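Local coordinates for Dps family protein (Staphylococcus aureus subsp. aureus, PDB 2D5K) that probably oxidises and stores iron inside a hollow twelve-subunit shell, as Dps members of the ferritin family do, and is associated with nucleoid compaction, at residues N13-A17 / G68-G72; V16-A22 / C77-V83; L26-H30 / F45-Y49; L99-T104 / H139-K144. All coordinates share one frame; numbering follows the deposited sequence.

Contact 1 (N13-A17 / G68-G72); sequences NQQVA and GNPVG
Asn-13, on the first long helix of the ferritin-like four-helix bundle, reads the backbone of the irregular segment 68-72 through both ends of its amide. This segment opens the long connection between helix 38-65 and helix 92-120, and the contact shows how one carboxamide can fix a stretch that lacks regular structure of its own.

The polar part consists of two hydrogen bonds to backbone atoms two residues apart. Val-71 N gives its hydrogen to Asn-13 OD1 at 2.9 Å, approaching from above the carbonyl plane, 40° out of it. Asn-13 ND2 in turn donates to Asn-69 O at 3.2 Å, and this acceptor lies almost in the amide plane of Asn-13 with a nearly straight N-H...O angle of 167°. Bonded at oxygen and nitrogen alike, the amide has its rotation set.

Beyond the polar pair, Pro-70 turns to other partners: its ring packs on Ala-60 and Leu-64 of helix 38-65, and its O accepts from Tyr-32 OH of a second subunit.

Apolar packing is carried by Val-71, whose two methyls divide the work. CG1 lies against the amide carbon, 3.7 Å from Asn-13 CG. With CG1 anti to the carbonyl carbon (chi1 -75°), CG2 falls between the backbone N and the carbonyl carbon and meets Val-16 CG1 at 3.4 Å, a tight methyl-to-methyl contact.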
loop_
_atom_site.group_PDB
_atom_site.type_symbol
_atom_site.label_atom_id
_atom_site.label_comp_id
_atom_site.label_asym_id
_atom_site.label_seq_id
_atom_site.Cartn_x
_atom_site.Cartn_y
_atom_site.Cartn_z
ATOM N N ASN B 13 32.451 17.563 -5.479
ATOM C CA ASN B 13 31.943 18.404 -6.558
ATOM C C ASN B 13 32.223 17.802 -7.930
ATOM O O ASN B 13 31.437 17.980 -8.859
ATOM C CB ASN B 13 32.526 19.820 -6.484
ATOM C CG ASN B 13 31.657 20.758 -5.672
ATOM O OD1 ASN B 13 30.428 20.667 -5.711
ATOM N ND2 ASN B 13 32.287 21.672 -4.939
ATOM N N GLN B 14 33.338 17.090 -8.056
ATOM C CA GLN B 14 33.676 16.452 -9.323
ATOM C C GLN B 14 32.543 15.502 -9.698
ATOM O O GLN B 14 32.148 15.428 -10.861
ATOM C CB GLN B 14 34.990 15.679 -9.205
ATOM C CG GLN B 14 35.330 14.816 -10.420
ATOM C CD GLN B 14 35.637 15.633 -11.668
ATOM O OE1 GLN B 14 36.589 16.415 -11.694
ATOM N NE2 GLN B 14 34.829 15.451 -12.707
ATOM N N GLN B 15 32.012 14.781 -8.710
ATOM C CA GLN B 15 30.917 13.855 -8.971
ATOM C C GLN B 15 29.591 14.588 -9.165
ATOM O O GLN B 15 28.762 14.162 -9.964
ATOM C CB GLN B 15 30.787 12.827 -7.841
ATOM C CG GLN B 15 31.989 11.895 -7.704
ATOM C CD GLN B 15 32.414 11.292 -9.031
ATOM O OE1 GLN B 15 31.582 10.835 -9.815
ATOM N NE2 GLN B 15 33.718 11.283 -9.286
ATOM N N VAL B 16 29.377 15.684 -8.442
ATOM C CA VAL B 16 28.132 16.431 -8.621
ATOM C C VAL B 16 28.096 16.883 -10.078
ATOM O O VAL B 16 27.055 16.813 -10.740
ATOM C CB VAL B 16 28.055 17.678 -7.703
ATOM C CG1 VAL B 16 26.797 18.484 -8.025
ATOM C CG2 VAL B 16 28.027 17.252 -6.245
ATOM N N ALA B 17 29.249 17.326 -10.573
ATOM C CA ALA B 17 29.381 17.778 -11.954
ATOM C C ALA B 17 29.156 16.624 -12.930
ATOM O O ALA B 17 28.358 16.744 -13.860
ATOM C CB ALA B 17 30.759 18.386 -12.174
ATOM N N GLY B 68 31.033 23.243 2.830
ATOM C CA GLY B 68 31.469 23.645 1.503
ATOM C C GLY B 68 30.344 24.170 0.627
ATOM O O GLY B 68 29.193 24.263 1.066
ATOM N N ASN B 69 30.684 24.509 -0.616
ATOM C CA ASN B 69 29.725 25.030 -1.592
ATOM C C ASN B 69 29.507 24.064 -2.756
ATOM O O ASN B 69 30.389 23.889 -3.596
ATOM C CB ASN B 69 30.228 26.361 -2.156
ATOM C CG ASN B 69 30.290 27.451 -1.112
ATOM O OD1 ASN B 69 31.168 28.312 -1.152
ATOM N ND2 ASN B 69 29.351 27.430 -0.176
ATOM N N PRO B 70 28.320 23.439 -2.833
ATOM C CA PRO B 70 28.043 22.500 -3.926
ATOM C C PRO B 70 27.931 23.273 -5.231
ATOM O O PRO B 70 27.329 24.347 -5.253
ATOM C CB PRO B 70 26.691 21.890 -3.539
ATOM C CG PRO B 70 26.539 22.199 -2.076
ATOM C CD PRO B 70 27.167 23.546 -1.926
ATOM N N VAL B 71 28.508 22.750 -6.312
ATOM C CA VAL B 71 28.416 23.435 -7.599
ATOM C C VAL B 71 26.935 23.573 -7.932
ATOM O O VAL B 71 26.237 22.574 -8.116
ATOM C CB VAL B 71 29.130 22.648 -8.727
ATOM C CG1 VAL B 71 30.631 22.788 -8.582
ATOM C CG2 VAL B 71 28.739 21.181 -8.675
ATOM N N GLY B 72 26.458 24.814 -8.006
ATOM C CA GLY B 72 25.050 25.046 -8.273
ATOM C C GLY B 72 24.619 25.570 -9.632
ATOM O O GLY B 72 23.534 26.133 -9.743
#

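Contact 2 (V16-A22 / C77-V83); sequences VANWTVA and CLEQSIV
The amide of Asn-18 is the flat group that meets Ile-82 across this contact. Obliquely above one side of its plane stands Ile-82 CG1, shifted toward the oxygen and 3.3 Å from Asn-18 OD1. Around the rim, OD1 accepts from Ile-82 N at 2.8 Å, a nearly straight bond (167°) whose donor tilts 21° from the carbonyl plane. Gln-14 NE2 is a second donor to OD1, while ND2 gives to Gln-15 OE1 and Gln-109 OE1, so the buried amide is held at both ends. The peptide carbonyl of Val-16 is the other flat group: Thr-20 N and Thr-20 OG1 reach its oxygen from opposite faces, OG1 at 2.7 Å.

That hydroxyl bond fixes Thr-20 where its CB rests on Cys-77 SG at 3.6 Å. The principle illustrated is the docking of a helix end: Ser-81 is the first residue to leave the helical path, and the next backbone N-H is the one Asn-18 collects. Ser-81 OG, turned anti to its own nitrogen (chi1 178°), donates to Val-83 O at 2.7 Å, in the carbonyl plane and on a lone pair of that oxygen, bracing the turn. Val-21 wedges into this turn, with CG2 tight against Ser-81 CB (3.4 Å) and CG1 against Val-83 O (3.3 Å).

The small Ala-17 lets the short helix come close: its CA is 4.1 Å from Cys-77 CA, and Gln-80 CB rests on its methyl. Helix 74-80, part of the connection between two long helices, thus lies on helix 5-32, while Ile-82 and Val-83 lean on helix 92-120 and Leu-78 meets Thr-75 of a second subunit.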
loop_
_atom_site.group_PDB
_atom_site.type_symbol
_atom_site.label_atom_id
_atom_site.label_comp_id
_atom_site.label_asym_id
_atom_site.label_seq_id
_atom_site.Cartn_x
_atom_site.Cartn_y
_atom_site.Cartn_z
ATOM N N VAL B 16 29.377 15.684 -8.442
ATOM C CA VAL B 16 28.132 16.431 -8.621
ATOM C C VAL B 16 28.096 16.883 -10.078
ATOM O O VAL B 16 27.055 16.813 -10.740
ATOM C CB VAL B 16 28.055 17.678 -7.703
ATOM C CG1 VAL B 16 26.797 18.484 -8.025
ATOM C CG2 VAL B 16 28.027 17.252 -6.245
ATOM N N ALA B 17 29.249 17.326 -10.573
ATOM C CA ALA B 17 29.381 17.778 -11.954
ATOM C C ALA B 17 29.156 16.624 -12.930
ATOM O O ALA B 17 28.358 16.744 -13.860
ATOM C CB ALA B 17 30.759 18.386 -12.174
ATOM N N ASN B 18 29.857 15.510 -12.717
ATOM C CA ASN B 18 29.715 14.336 -13.582
ATOM C C ASN B 18 28.268 13.883 -13.721
ATOM O O ASN B 18 27.777 13.663 -14.825
ATOM C CB ASN B 18 30.489 13.131 -13.036
ATOM C CG ASN B 18 31.990 13.299 -13.105
ATOM O OD1 ASN B 18 32.513 14.078 -13.903
ATOM N ND2 ASN B 18 32.701 12.534 -12.278
ATOM N N TRP B 19 27.592 13.730 -12.590
ATOM C CA TRP B 19 26.229 13.240 -12.611
ATOM C C TRP B 19 25.180 14.242 -13.057
ATOM O O TRP B 19 24.101 13.854 -13.503
ATOM C CB TRP B 19 25.895 12.616 -11.255
ATOM C CG TRP B 19 26.726 11.376 -11.040
ATOM C CD1 TRP B 19 27.924 11.286 -10.382
ATOM C CD2 TRP B 19 26.476 10.077 -11.592
ATOM N NE1 TRP B 19 28.436 10.011 -10.497
ATOM C CE2 TRP B 19 27.566 9.251 -11.234
ATOM C CE3 TRP B 19 25.437 9.533 -12.359
ATOM C CZ2 TRP B 19 27.646 7.908 -11.615
ATOM C CZ3 TRP B 19 25.517 8.194 -12.739
ATOM C CH2 TRP B 19 26.617 7.399 -12.365
ATOM N N THR B 20 25.494 15.526 -12.960
ATOM C CA THR B 20 24.550 16.530 -13.427
ATOM C C THR B 20 24.590 16.447 -14.955
ATOM O O THR B 20 23.555 16.480 -15.615
ATOM C CB THR B 20 24.944 17.940 -12.960
ATOM O OG1 THR B 20 24.818 18.017 -11.531
ATOM C CG2 THR B 20 24.036 18.986 -13.591
ATOM N N VAL B 21 25.791 16.321 -15.514
ATOM C CA VAL B 21 25.924 16.208 -16.964
ATOM C C VAL B 21 25.315 14.885 -17.424
ATOM O O VAL B 21 24.585 14.841 -18.418
ATOM C CB VAL B 21 27.398 16.270 -17.410
ATOM C CG1 VAL B 21 27.496 16.075 -18.915
ATOM C CG2 VAL B 21 28.001 17.615 -17.019
ATOM N N ALA B 22 25.606 13.810 -16.692
ATOM C CA ALA B 22 25.079 12.490 -17.035
ATOM C C ALA B 22 23.556 12.478 -16.980
ATOM O O ALA B 22 22.901 11.804 -17.776
ATOM C CB ALA B 22 25.639 11.438 -16.087
ATOM N N CYS B 77 29.176 22.789 -13.872
ATOM C CA CYS B 77 29.183 21.339 -14.027
ATOM C C CYS B 77 29.859 20.923 -15.336
ATOM O O CYS B 77 30.676 20.001 -15.357
ATOM C CB CYS B 77 27.755 20.793 -13.973
ATOM S SG CYS B 77 26.994 20.828 -12.321
ATOM N N LEU B 78 29.524 21.606 -16.428
ATOM C CA LEU B 78 30.115 21.293 -17.725
ATOM C C LEU B 78 31.626 21.493 -17.709
ATOM O O LEU B 78 32.357 20.828 -18.440
ATOM C CB LEU B 78 29.496 22.170 -18.819
ATOM C CG LEU B 78 28.050 21.866 -19.219
ATOM C CD1 LEU B 78 27.501 22.986 -20.097
ATOM C CD2 LEU B 78 27.998 20.537 -19.958
ATOM N N GLU B 79 32.094 22.409 -16.866
ATOM C CA GLU B 79 33.522 22.691 -16.775
ATOM C C GLU B 79 34.308 21.592 -16.059
ATOM O O GLU B 79 35.401 21.226 -16.487
ATOM C CB GLU B 79 33.755 24.021 -16.046
ATOM C CG GLU B 79 32.958 25.190 -16.597
ATOM C CD GLU B 79 33.273 26.502 -15.897
ATOM O OE1 GLU B 79 33.320 26.521 -14.645
ATOM O OE2 GLU B 79 33.463 27.517 -16.600
ATOM N N GLN B 80 33.747 21.060 -14.980
ATOM C CA GLN B 80 34.434 20.038 -14.194
ATOM C C GLN B 80 34.202 18.590 -14.631
ATOM O O GLN B 80 35.093 17.749 -14.507
ATOM C CB GLN B 80 34.039 20.169 -12.722
ATOM C CG GLN B 80 34.115 21.582 -12.165
ATOM C CD GLN B 80 33.721 21.646 -10.702
ATOM O OE1 GLN B 80 33.512 22.727 -10.147
ATOM N NE2 GLN B 80 33.626 20.484 -10.063
ATOM N N SER B 81 33.008 18.305 -15.136
ATOM C CA SER B 81 32.636 16.952 -15.547
ATOM C C SER B 81 33.556 16.214 -16.522
ATOM O O SER B 81 34.007 16.782 -17.518
ATOM C CB SER B 81 31.225 16.973 -16.143
ATOM O OG SER B 81 30.847 15.681 -16.592
ATOM N N ILE B 82 33.822 14.940 -16.235
ATOM C CA ILE B 82 34.630 14.121 -17.135
ATOM C C ILE B 82 33.647 13.426 -18.076
ATOM O O ILE B 82 34.036 12.775 -19.050
ATOM C CB ILE B 82 35.469 13.051 -16.388
ATOM C CG1 ILE B 82 34.554 12.085 -15.634
ATOM C CG2 ILE B 82 36.459 13.736 -15.456
ATOM C CD1 ILE B 82 35.276 10.863 -15.094
ATOM N N VAL B 83 32.362 13.560 -17.762
ATOM C CA VAL B 83 31.309 12.996 -18.595
ATOM C C VAL B 83 30.976 14.083 -19.606
ATOM O O VAL B 83 30.631 15.205 -19.228
ATOM C CB VAL B 83 30.041 12.666 -17.777
ATOM C CG1 VAL B 83 28.912 12.247 -18.713
ATOM C CG2 VAL B 83 30.340 11.558 -16.778
#

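Contact 3 (L26-H30 / F45-Y49); sequences LHNFH and FEELY
Tyr-49 lays its ring flat on that of His-27, in a face-to-face stack with centroids 3.6 Å apart and planes only 14° from parallel. The tyrosine reaches this place because its CG sits between the backbone N and the carbonyl carbon (chi1 62°). The same ring presents its edge to the face of His-30, with the planes at 90°, making a small aromatic cluster. His-27 ND1 is hydrogen-bonded to Tyr-23 O and His-30 ND1 to His-42 O, which set both imidazoles; a water joins His-30 NE2 to Glu-46 OE1, 3.0 Å from each.

Leu-26 packs against the base of Tyr-49. Its CB meets Tyr-49 CB at 3.7 Å, and its side chain crosses that of Leu-48 at about a right angle, Leu-26 CD1 3.8 Å from Leu-48 CB. Phe-45 takes Phe-29 on its face: Phe-29 CB makes a CH-pi contact 3.9 Å from the ring centroid, and the Phe-29 ring turns its edge to it.

His-30 NE2 makes a weak hydrogen bond to Asp-57 of a second subunit and its ring packs on Glu-61 there, consistent with the intersubunit ferroxidase site of Dps proteins. Helices 5-32 and 38-65 here run antiparallel, their segment axes 8.8 Å apart, with Phe-29 and Phe-45 turned to helix 92-120 and Leu-48 to helix 123-147.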
loop_
_atom_site.group_PDB
_atom_site.type_symbol
_atom_site.label_atom_id
_atom_site.label_comp_id
_atom_site.label_asym_id
_atom_site.label_seq_id
_atom_site.Cartn_x
_atom_site.Cartn_y
_atom_site.Cartn_z
ATOM N N LEU B 26 21.595 11.139 -20.094
ATOM C CA LEU B 26 20.727 9.975 -19.966
ATOM C C LEU B 26 19.322 10.290 -20.476
ATOM O O LEU B 26 18.624 9.400 -20.942
ATOM C CB LEU B 26 20.684 9.487 -18.515
ATOM C CG LEU B 26 21.943 8.733 -18.073
ATOM C CD1 LEU B 26 22.000 8.652 -16.552
ATOM C CD2 LEU B 26 21.942 7.340 -18.687
ATOM N N HIS B 27 18.901 11.551 -20.381
ATOM C CA HIS B 27 17.594 11.932 -20.904
ATOM C C HIS B 27 17.686 11.858 -22.422
ATOM O O HIS B 27 16.775 11.376 -23.091
ATOM C CB HIS B 27 17.217 13.359 -20.494
ATOM C CG HIS B 27 16.480 13.436 -19.195
ATOM N ND1 HIS B 27 17.100 13.273 -17.975
ATOM C CD2 HIS B 27 15.167 13.636 -18.929
ATOM C CE1 HIS B 27 16.199 13.369 -17.012
ATOM N NE2 HIS B 27 15.019 13.590 -17.564
ATOM N N ASN B 28 18.804 12.342 -22.954
ATOM C CA ASN B 28 19.042 12.327 -24.393
ATOM C C ASN B 28 18.946 10.892 -24.912
ATOM O O ASN B 28 18.236 10.620 -25.883
ATOM C CB ASN B 28 20.427 12.915 -24.687
ATOM C CG ASN B 28 20.762 12.927 -26.168
ATOM O OD1 ASN B 28 20.820 11.879 -26.810
ATOM N ND2 ASN B 28 20.990 14.121 -26.718
ATOM N N PHE B 29 19.648 9.968 -24.260
ATOM C CA PHE B 29 19.617 8.573 -24.692
ATOM C C PHE B 29 18.215 7.992 -24.514
ATOM O O PHE B 29 17.746 7.214 -25.339
ATOM C CB PHE B 29 20.655 7.751 -23.916
ATOM C CG PHE B 29 22.090 8.075 -24.279
ATOM C CD1 PHE B 29 22.383 9.024 -25.260
ATOM C CD2 PHE B 29 23.144 7.430 -23.638
ATOM C CE1 PHE B 29 23.705 9.325 -25.596
ATOM C CE2 PHE B 29 24.470 7.723 -23.967
ATOM C CZ PHE B 29 24.748 8.675 -24.951
ATOM N N HIS B 30 17.555 8.387 -23.430
ATOM C CA HIS B 30 16.197 7.952 -23.115
ATOM C C HIS B 30 15.247 8.354 -24.252
ATOM O O HIS B 30 14.353 7.596 -24.628
ATOM C CB HIS B 30 15.790 8.612 -21.785
ATOM C CG HIS B 30 14.330 8.528 -21.450
ATOM N ND1 HIS B 30 13.709 7.353 -21.084
ATOM C CD2 HIS B 30 13.396 9.501 -21.319
ATOM C CE1 HIS B 30 12.458 7.606 -20.737
ATOM N NE2 HIS B 30 12.244 8.901 -20.871
ATOM N N PHE B 45 17.372 3.711 -19.130
ATOM C CA PHE B 45 17.993 5.029 -19.084
ATOM C C PHE B 45 17.284 5.946 -18.091
ATOM O O PHE B 45 17.918 6.808 -17.482
ATOM C CB PHE B 45 18.023 5.669 -20.479
ATOM C CG PHE B 45 18.925 4.952 -21.456
ATOM C CD1 PHE B 45 20.091 4.329 -21.020
ATOM C CD2 PHE B 45 18.611 4.910 -22.809
ATOM C CE1 PHE B 45 20.932 3.671 -21.921
ATOM C CE2 PHE B 45 19.445 4.259 -23.715
ATOM C CZ PHE B 45 20.606 3.638 -23.269
ATOM N N GLU B 46 15.976 5.762 -17.919
ATOM C CA GLU B 46 15.234 6.582 -16.962
ATOM C C GLU B 46 15.608 6.169 -15.542
ATOM O O GLU B 46 15.782 7.013 -14.667
ATOM C CB GLU B 46 13.721 6.433 -17.151
ATOM C CG GLU B 46 12.930 7.371 -16.235
ATOM C CD GLU B 46 11.437 7.362 -16.494
ATOM O OE1 GLU B 46 11.028 7.171 -17.659
ATOM O OE2 GLU B 46 10.671 7.573 -15.529
ATOM N N GLU B 47 15.732 4.868 -15.313
ATOM C CA GLU B 47 16.107 4.385 -13.989
ATOM C C GLU B 47 17.471 4.975 -13.647
ATOM O O GLU B 47 17.727 5.372 -12.509
ATOM C CB GLU B 47 16.171 2.856 -13.978
ATOM C CG GLU B 47 14.896 2.188 -14.494
ATOM C CD GLU B 47 14.924 0.672 -14.377
ATOM O OE1 GLU B 47 15.988 0.068 -14.631
ATOM O OE2 GLU B 47 13.874 0.081 -14.045
ATOM N N LEU B 48 18.341 5.043 -14.649
ATOM C CA LEU B 48 19.672 5.595 -14.452
ATOM C C LEU B 48 19.672 7.090 -14.155
ATOM O O LEU B 48 20.405 7.531 -13.269
ATOM C CB LEU B 48 20.556 5.303 -15.673
ATOM C CG LEU B 48 20.935 3.825 -15.815
ATOM C CD1 LEU B 48 21.628 3.586 -17.147
ATOM C CD2 LEU B 48 21.842 3.422 -14.653
ATOM N N TYR B 49 18.883 7.892 -14.870
ATOM C CA TYR B 49 18.929 9.304 -14.533
ATOM C C TYR B 49 18.230 9.590 -13.208
ATOM O O TYR B 49 18.579 10.550 -12.529
ATOM C CB TYR B 49 18.431 10.227 -15.674
ATOM C CG TYR B 49 16.997 10.121 -16.171
ATOM C CD1 TYR B 49 15.904 10.351 -15.328
ATOM C CD2 TYR B 49 16.744 9.899 -17.524
ATOM C CE1 TYR B 49 14.590 10.369 -15.838
ATOM C CE2 TYR B 49 15.448 9.912 -18.038
ATOM C CZ TYR B 49 14.378 10.148 -17.197
ATOM O OH TYR B 49 13.106 10.163 -17.731
HETATM O O HOH W 1 9.507 8.563 -19.799
#

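Contact 4 (L99-T104 / H139-K144); sequences LSQDFT and HNWMFK
Ser-100 and Thr-104, one turn apart on helix 92-120, hold the amide of Asn-140 between them. Ser-100 OG donates to Asn-140 OD1 at 2.7 Å and lies in the carbonyl plane; at the other end Asn-140 ND2 gives to Thr-104 OG1 at 3.0 Å, again in the amide plane, only 2° out of it. With a hydroxyl at each end the carboxamide is fixed flat, and it reaches them because its CG stands anti to the backbone nitrogen (chi1 -151°). One water, 2.8 Å from Thr-104 OG1, accepts from Lys-144 NZ, whose extended chain runs alongside Ser-100 OG. This makes a polar seam along one margin of the helix pair.

Next to the seam the packing turns aromatic. Phe-143 sends CE2 over the centre of the Phe-103 ring, 3.6 Å above its plane, in an edge-to-face pair with the rings at 75°. Leu-99 CB lies over one face of Phe-143, 4.1 Å from Phe-143 CE2. His-139 brings CB against Phe-103 CE2 at 3.6 Å, while its NE2 is hydrogen-bonded to Glu-51 OE1 on helix 38-65. On helix 123-147, Trp-141 points away from this interface and packs on His-42 and Trp-31 of another subunit.

Here, a polar margin and an aromatic interior divide the interface between two antiparallel helices, whose segment axes pass 9.3 Å apart. Such pairing of successive long helices, 92-120 and 123-147, belongs to the four-helix bundle of the ferritin-like fold.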
loop_
_atom_site.group_PDB
_atom_site.type_symbol
_atom_site.label_atom_id
_atom_site.label_comp_id
_atom_site.label_asym_id
_atom_site.label_seq_id
_atom_site.Cartn_x
_atom_site.Cartn_y
_atom_site.Cartn_z
ATOM N N LEU B 99 28.125 4.948 -22.265
ATOM C CA LEU B 99 27.807 4.951 -20.842
ATOM C C LEU B 99 28.781 4.024 -20.122
ATOM O O LEU B 99 29.234 4.322 -19.016
ATOM C CB LEU B 99 26.369 4.485 -20.605
ATOM C CG LEU B 99 25.276 5.470 -21.024
ATOM C CD1 LEU B 99 23.913 4.848 -20.762
ATOM C CD2 LEU B 99 25.428 6.775 -20.242
ATOM N N SER B 100 29.115 2.901 -20.748
ATOM C CA SER B 100 30.047 1.976 -20.122
ATOM C C SER B 100 31.396 2.659 -19.925
ATOM O O SER B 100 32.004 2.545 -18.860
ATOM C CB SER B 100 30.228 0.712 -20.966
ATOM O OG SER B 100 31.159 -0.159 -20.344
ATOM N N GLN B 101 31.864 3.371 -20.947
ATOM C CA GLN B 101 33.137 4.069 -20.826
ATOM C C GLN B 101 33.037 5.137 -19.737
ATOM O O GLN B 101 33.979 5.333 -18.974
ATOM C CB GLN B 101 33.544 4.715 -22.150
ATOM C CG GLN B 101 34.949 5.321 -22.113
ATOM C CD GLN B 101 36.028 4.285 -21.833
ATOM O OE1 GLN B 101 36.189 3.324 -22.586
ATOM N NE2 GLN B 101 36.773 4.476 -20.747
ATOM N N ASP B 102 31.902 5.830 -19.665
ATOM C CA ASP B 102 31.725 6.849 -18.631
ATOM C C ASP B 102 31.792 6.202 -17.251
ATOM O O ASP B 102 32.463 6.705 -16.348
ATOM C CB ASP B 102 30.374 7.564 -18.766
ATOM C CG ASP B 102 30.356 8.585 -19.890
ATOM O OD1 ASP B 102 31.430 9.133 -20.218
ATOM O OD2 ASP B 102 29.263 8.853 -20.432
ATOM N N PHE B 103 31.086 5.087 -17.088
ATOM C CA PHE B 103 31.074 4.404 -15.801
ATOM C C PHE B 103 32.444 3.861 -15.426
ATOM O O PHE B 103 32.808 3.843 -14.251
ATOM C CB PHE B 103 30.008 3.309 -15.804
ATOM C CG PHE B 103 28.612 3.835 -15.567
ATOM C CD1 PHE B 103 28.155 4.966 -16.240
ATOM C CD2 PHE B 103 27.761 3.212 -14.661
ATOM C CE1 PHE B 103 26.873 5.469 -16.014
ATOM C CE2 PHE B 103 26.477 3.706 -14.428
ATOM C CZ PHE B 103 26.034 4.837 -15.105
ATOM N N THR B 104 33.212 3.434 -16.423
ATOM C CA THR B 104 34.561 2.945 -16.160
ATOM C C THR B 104 35.396 4.128 -15.663
ATOM O O THR B 104 36.154 4.007 -14.693
ATOM C CB THR B 104 35.210 2.368 -17.443
ATOM O OG1 THR B 104 34.585 1.121 -17.771
ATOM C CG2 THR B 104 36.713 2.147 -17.240
ATOM N N HIS B 139 26.165 -1.556 -12.611
ATOM C CA HIS B 139 25.571 -1.151 -13.881
ATOM C C HIS B 139 26.538 -1.415 -15.030
ATOM O O HIS B 139 26.133 -1.851 -16.106
ATOM C CB HIS B 139 25.233 0.341 -13.875
ATOM C CG HIS B 139 24.067 0.698 -13.009
ATOM N ND1 HIS B 139 22.821 0.129 -13.166
ATOM C CD2 HIS B 139 23.952 1.589 -11.997
ATOM C CE1 HIS B 139 21.987 0.657 -12.286
ATOM N NE2 HIS B 139 22.649 1.545 -11.566
ATOM N N ASN B 140 27.818 -1.146 -14.801
ATOM C CA ASN B 140 28.805 -1.342 -15.851
ATOM C C ASN B 140 28.875 -2.805 -16.270
ATOM O O ASN B 140 29.009 -3.107 -17.455
ATOM C CB ASN B 140 30.178 -0.841 -15.399
ATOM C CG ASN B 140 31.032 -0.374 -16.562
ATOM O OD1 ASN B 140 30.575 -0.349 -17.707
ATOM N ND2 ASN B 140 32.270 0.006 -16.276
ATOM N N TRP B 141 28.778 -3.720 -15.308
ATOM C CA TRP B 141 28.797 -5.137 -15.650
ATOM C C TRP B 141 27.603 -5.417 -16.563
ATOM O O TRP B 141 27.726 -6.124 -17.561
ATOM C CB TRP B 141 28.714 -6.011 -14.389
ATOM C CG TRP B 141 28.004 -7.316 -14.625
ATOM C CD1 TRP B 141 28.334 -8.280 -15.539
ATOM C CD2 TRP B 141 26.787 -7.749 -14.007
ATOM N NE1 TRP B 141 27.389 -9.278 -15.538
ATOM C CE2 TRP B 141 26.429 -8.978 -14.608
ATOM C CE3 TRP B 141 25.961 -7.216 -13.007
ATOM C CZ2 TRP B 141 25.274 -9.682 -14.243
ATOM C CZ3 TRP B 141 24.814 -7.919 -12.644
ATOM C CH2 TRP B 141 24.482 -9.137 -13.262
ATOM N N MET B 142 26.444 -4.858 -16.223
ATOM C CA MET B 142 25.255 -5.060 -17.046
ATOM C C MET B 142 25.452 -4.482 -18.452
ATOM O O MET B 142 25.087 -5.124 -19.438
ATOM C CB MET B 142 24.027 -4.430 -16.378
ATOM C CG MET B 142 23.712 -5.026 -15.015
ATOM S SD MET B 142 22.200 -4.353 -14.305
ATOM C CE MET B 142 22.051 -5.367 -12.829
ATOM N N PHE B 143 26.027 -3.283 -18.552
ATOM C CA PHE B 143 26.262 -2.673 -19.864
ATOM C C PHE B 143 27.170 -3.571 -20.697
ATOM O O PHE B 143 26.885 -3.849 -21.865
ATOM C CB PHE B 143 26.939 -1.300 -19.747
ATOM C CG PHE B 143 26.135 -0.273 -18.997
ATOM C CD1 PHE B 143 24.745 -0.287 -19.028
ATOM C CD2 PHE B 143 26.780 0.732 -18.278
ATOM C CE1 PHE B 143 24.003 0.685 -18.352
ATOM C CE2 PHE B 143 26.047 1.713 -17.598
ATOM C CZ PHE B 143 24.655 1.685 -17.637
ATOM N N LYS B 144 28.271 -4.013 -20.096
ATOM C CA LYS B 144 29.221 -4.872 -20.798
ATOM C C LYS B 144 28.602 -6.197 -21.219
ATOM O O LYS B 144 28.957 -6.747 -22.261
ATOM C CB LYS B 144 30.449 -5.128 -19.926
ATOM C CG LYS B 144 31.275 -3.879 -19.655
ATOM C CD LYS B 144 32.439 -4.193 -18.727
ATOM C CE LYS B 144 33.275 -2.961 -18.440
ATOM N NZ LYS B 144 34.429 -3.296 -17.552
HETATM O O HOH W 2 35.845 -1.146 -16.803
#

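How the contacts relate
Helix 5-32 carries contacts 1, 2 and 3 in turn. Contacts 1 and 2 share Val-16 and Ala-17, have centres 9 Å apart and touch through Gln-14 NE2 and Gln-80 O; together they pin the connection between helices 38-65 and 92-120. Contact 3 lies about 15 Å from contact 2, centre to centre, and 21 Å from contact 1; it includes His-30, near the probable intersubunit iron site. Contact 4, the other helix pair of the bundle, is joined to contact 3 by Phe-45 and Leu-99 and by Leu-48 and Phe-143, with centres about 14 Å apart, while Trp-19 on Phe-103 links it to contact 2.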